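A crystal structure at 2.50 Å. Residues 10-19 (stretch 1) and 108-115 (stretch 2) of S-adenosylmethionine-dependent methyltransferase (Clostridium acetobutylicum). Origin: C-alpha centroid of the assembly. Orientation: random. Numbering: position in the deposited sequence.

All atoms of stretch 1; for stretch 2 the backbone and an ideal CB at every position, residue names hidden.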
# COMPACT_ATOMS: atom_id res chain seq x y z
N TYR A 10 2.31 -9.56 -10.07
CA TYR A 10 2.21 -9.79 -8.64
C TYR A 10 0.86 -9.36 -8.09
O TYR A 10 0.16 -10.13 -7.43
CB TYR A 10 3.32 -9.03 -7.90
CG TYR A 10 3.51 -9.43 -6.45
CD1 TYR A 10 4.41 -10.43 -6.10
CD2 TYR A 10 2.78 -8.82 -5.43
CE1 TYR A 10 4.58 -10.82 -4.77
CE2 TYR A 10 2.93 -9.21 -4.10
CZ TYR A 10 3.83 -10.21 -3.78
OH TYR A 10 3.98 -10.59 -2.46
N ASP A 11 0.50 -8.11 -8.37
CA ASP A 11 -0.77 -7.56 -7.90
C ASP A 11 -1.98 -8.29 -8.43
O ASP A 11 -3.02 -8.36 -7.76
CB ASP A 11 -0.88 -6.08 -8.26
CG ASP A 11 -0.09 -5.19 -7.32
OD1 ASP A 11 0.16 -5.63 -6.17
OD2 ASP A 11 0.25 -4.06 -7.73
N LYS A 12 -1.87 -8.83 -9.64
CA LYS A 12 -2.98 -9.55 -10.26
C LYS A 12 -3.10 -11.00 -9.77
O LYS A 12 -4.20 -11.53 -9.66
CB LYS A 12 -2.85 -9.54 -11.78
CG LYS A 12 -3.82 -10.47 -12.49
CD LYS A 12 -3.53 -10.57 -13.99
CE LYS A 12 -4.43 -11.60 -14.69
NZ LYS A 12 -5.89 -11.24 -14.63
N LEU A 13 -1.97 -11.63 -9.48
CA LEU A 13 -2.01 -13.01 -9.05
C LEU A 13 -1.93 -13.20 -7.53
O LEU A 13 -2.72 -13.95 -6.96
CB LEU A 13 -0.89 -13.81 -9.74
CG LEU A 13 -0.88 -13.76 -11.27
CD1 LEU A 13 0.29 -14.57 -11.80
CD2 LEU A 13 -2.19 -14.29 -11.84
N ILE A 14 -1.00 -12.52 -6.87
CA ILE A 14 -0.87 -12.68 -5.43
C ILE A 14 -1.92 -11.91 -4.65
O ILE A 14 -2.62 -12.48 -3.81
CB ILE A 14 0.54 -12.27 -4.96
CG1 ILE A 14 1.60 -12.92 -5.86
CG2 ILE A 14 0.74 -12.69 -3.53
CD1 ILE A 14 1.49 -14.44 -5.98
N ARG A 15 -2.03 -10.60 -4.91
CA ARG A 15 -3.02 -9.76 -4.23
C ARG A 15 -4.44 -10.17 -4.65
O ARG A 15 -5.30 -10.41 -3.80
CB ARG A 15 -2.76 -8.28 -4.54
CG ARG A 15 -1.38 -7.79 -4.10
CD ARG A 15 -1.45 -6.44 -3.41
NE ARG A 15 -0.49 -6.33 -2.31
CZ ARG A 15 0.82 -6.18 -2.46
NH1 ARG A 15 1.36 -6.11 -3.67
NH2 ARG A 15 1.61 -6.11 -1.40
N ALA A 16 -4.67 -10.23 -5.96
CA ALA A 16 -5.95 -10.64 -6.54
C ALA A 16 -7.16 -9.73 -6.35
O ALA A 16 -8.16 -9.87 -7.06
CB ALA A 16 -6.30 -12.06 -6.07
N ASP A 17 -7.11 -8.81 -5.39
CA ASP A 17 -8.25 -7.93 -5.18
C ASP A 17 -7.88 -6.45 -5.35
O ASP A 17 -8.39 -5.58 -4.65
CB ASP A 17 -8.84 -8.17 -3.78
CG ASP A 17 -7.91 -7.70 -2.66
OD1 ASP A 17 -6.68 -7.88 -2.76
OD2 ASP A 17 -8.43 -7.15 -1.67
N VAL A 18 -7.01 -6.18 -6.31
CA VAL A 18 -6.56 -4.83 -6.56
C VAL A 18 -7.03 -4.26 -7.89
O VAL A 18 -6.88 -4.88 -8.93
CB VAL A 18 -5.03 -4.76 -6.53
CG1 VAL A 18 -4.58 -3.33 -6.70
CG2 VAL A 18 -4.52 -5.35 -5.23
N ASP A 19 -7.60 -3.06 -7.84
CA ASP A 19 -8.06 -2.35 -9.03
C ASP A 19 -7.63 -0.90 -8.87
O ASP A 19 -8.18 -0.15 -8.06
CB ASP A 19 -9.59 -2.46 -9.14
CG ASP A 19 -10.14 -1.90 -10.46
OD1 ASP A 19 -11.34 -2.16 -10.74
OD2 ASP A 19 -9.40 -1.22 -11.20
N UNK A 108 -1.11 2.37 0.29
CA UNK A 108 -1.94 1.23 -0.08
C UNK A 108 -1.20 -0.10 -0.27
O UNK A 108 -0.03 -0.23 0.11
CB UNK A 108 -2.68 1.57 -1.38
N UNK A 109 -1.90 -1.08 -0.83
CA UNK A 109 -1.35 -2.40 -1.11
C UNK A 109 -0.73 -3.05 0.11
O UNK A 109 0.38 -3.58 0.05
CB UNK A 109 -0.30 -2.30 -2.22
N UNK A 110 -1.47 -3.03 1.21
CA UNK A 110 -1.03 -3.62 2.48
C UNK A 110 0.41 -3.31 2.91
O UNK A 110 1.02 -4.11 3.62
CB UNK A 110 -1.19 -5.14 2.39
N UNK A 111 0.94 -2.16 2.52
CA UNK A 111 2.31 -1.82 2.92
C UNK A 111 2.45 -1.71 4.43
O UNK A 111 3.46 -2.10 5.00
CB UNK A 111 2.74 -0.51 2.27
N UNK A 112 1.43 -1.18 5.07
CA UNK A 112 1.41 -1.04 6.51
C UNK A 112 1.68 -2.38 7.21
O UNK A 112 2.28 -2.41 8.28
CB UNK A 112 0.06 -0.47 6.96
N UNK A 113 1.25 -3.50 6.63
CA UNK A 113 1.51 -4.78 7.29
C UNK A 113 2.98 -5.17 7.34
O UNK A 113 3.36 -6.02 8.12
CB UNK A 113 0.73 -5.89 6.58
N UNK A 114 3.81 -4.55 6.50
CA UNK A 114 5.23 -4.87 6.49
C UNK A 114 5.95 -4.29 7.70
O UNK A 114 7.10 -4.59 7.95
CB UNK A 114 5.88 -4.35 5.20
N UNK A 115 5.27 -3.43 8.44
CA UNK A 115 5.88 -2.87 9.64
C UNK A 115 5.49 -3.85 10.73
O UNK A 115 4.50 -3.64 11.44
CB UNK A 115 5.42 -1.44 9.94

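Position 108 opens a type I' turn that runs to position 111, and its ideal CB finds nothing of stretch 1 within 5.5 Å. Stretch 1 sets no rule here; many side chains would pass. The deposited residue is Cys108, which makes no contact with stretch 1.

Position 109 faces stretch 1 squarely. Its phi/psi of 54/48 is left-handed, a region where glycine, asparagine and aspartate are the usual choices. Yet CA-to-CB points toward stretch 1, and the ideal CB lies 4.0 Å from Arg15 NE, over a face of the guanidinium, with the methyls of Val18 further along. That argues for a side chain with apolar reach: leucine or methionine, unbranched at CB, as the left-handed backbone prefers. It is Leu109, chi1 m and chi2 t. Its CB covers one face of the guanidinium, and its CD2 packs 3.7 Å from Arg15 CD and 3.8 Å from Val18 CG1. The same methyl comes within 4.0 Å of Asp11 OD1, the atom that already accepts from Arg15 NH1 at 2.8 Å in a salt bridge within the helix. The aliphatic contact thus lies beside a charge that is already paired.

Position 110 is also left-handed, at 45/30, so glycine, asparagine or aspartate would suit the backbone. CA-to-CB runs sideways, but the ideal CB is 4.8 Å from Arg15 NH2. With NH1 engaged by Asp11, the NE and NH2 side of the guanidinium is left to seek acceptors. A short carboxylate answers both needs; asparagine could offer one acceptor but no charge. The deposited Asp110, chi1 p, forms a two-pronged salt bridge: Arg15 NE donates to Asp110 OD1 at 2.9 Å and Arg15 NH2 to Asp110 OD2 at 3.0 Å. Both angles are good, and OD1 lies near the guanidinium plane.

Position 111 points sideways, with no stretch 1 atom near its ideal CB; a small polar residue would fit a turn end. Ser111 adds a weak hydrogen bond from its OG to Cys108 O at 3.2 Å, alongside the backbone bond to the same oxygen.

Positions 112 and 113 begin a short 3-10 segment, out of reach of stretch 1, which leaves the choice open. They are Thr112 and Asn113, both with chi1 m and both hydrogen-bonded elsewhere in the structure.

Position 114 points toward stretch 1 from a distance, so only a long side chain without a positive charge would suit, and tyrosine, with its hydroxyl at the far end of the ring, fits best. Tyr114 brings its OH to 3.5 Å from Arg15 NH2, near the guanidinium plane, a contact edge to edge.

Position 115 is out of reach and unconstrained by stretch 1. It is Ile115.

Stretch 2, residues 108-115: CLDSTNYI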
# COMPACT_ATOMS: atom_id res chain seq x y z
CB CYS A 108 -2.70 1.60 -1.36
SG CYS A 108 -3.48 3.26 -1.26
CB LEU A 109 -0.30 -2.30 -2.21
CG LEU A 109 -0.82 -1.79 -3.56
CD1 LEU A 109 0.34 -1.59 -4.52
CD2 LEU A 109 -1.82 -2.81 -4.12
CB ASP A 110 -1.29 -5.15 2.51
CG ASP A 110 -0.93 -5.86 1.20
OD1 ASP A 110 -1.70 -5.75 0.22
OD2 ASP A 110 0.11 -6.54 1.13
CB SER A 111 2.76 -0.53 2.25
OG SER A 111 3.05 -0.77 0.88
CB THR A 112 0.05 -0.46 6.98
OG1 THR A 112 -0.10 0.86 6.46
CG2 THR A 112 -0.05 -0.42 8.51
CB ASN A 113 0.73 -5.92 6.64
CG ASN A 113 -0.77 -5.74 6.73
OD1 ASN A 113 -1.37 -5.06 5.90
ND2 ASN A 113 -1.38 -6.34 7.74
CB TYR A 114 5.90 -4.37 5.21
CG TYR A 114 5.50 -5.12 3.95
CD1 TYR A 114 4.79 -4.49 2.94
CD2 TYR A 114 5.86 -6.45 3.76
CE1 TYR A 114 4.44 -5.16 1.77
CE2 TYR A 114 5.52 -7.13 2.58
CZ TYR A 114 4.81 -6.46 1.59
OH TYR A 114 4.46 -7.09 0.41
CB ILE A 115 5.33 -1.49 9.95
CG1 ILE A 115 5.54 -0.57 8.75
CG2 ILE A 115 6.01 -0.94 11.21
CD1 ILE A 115 4.78 0.74 8.83
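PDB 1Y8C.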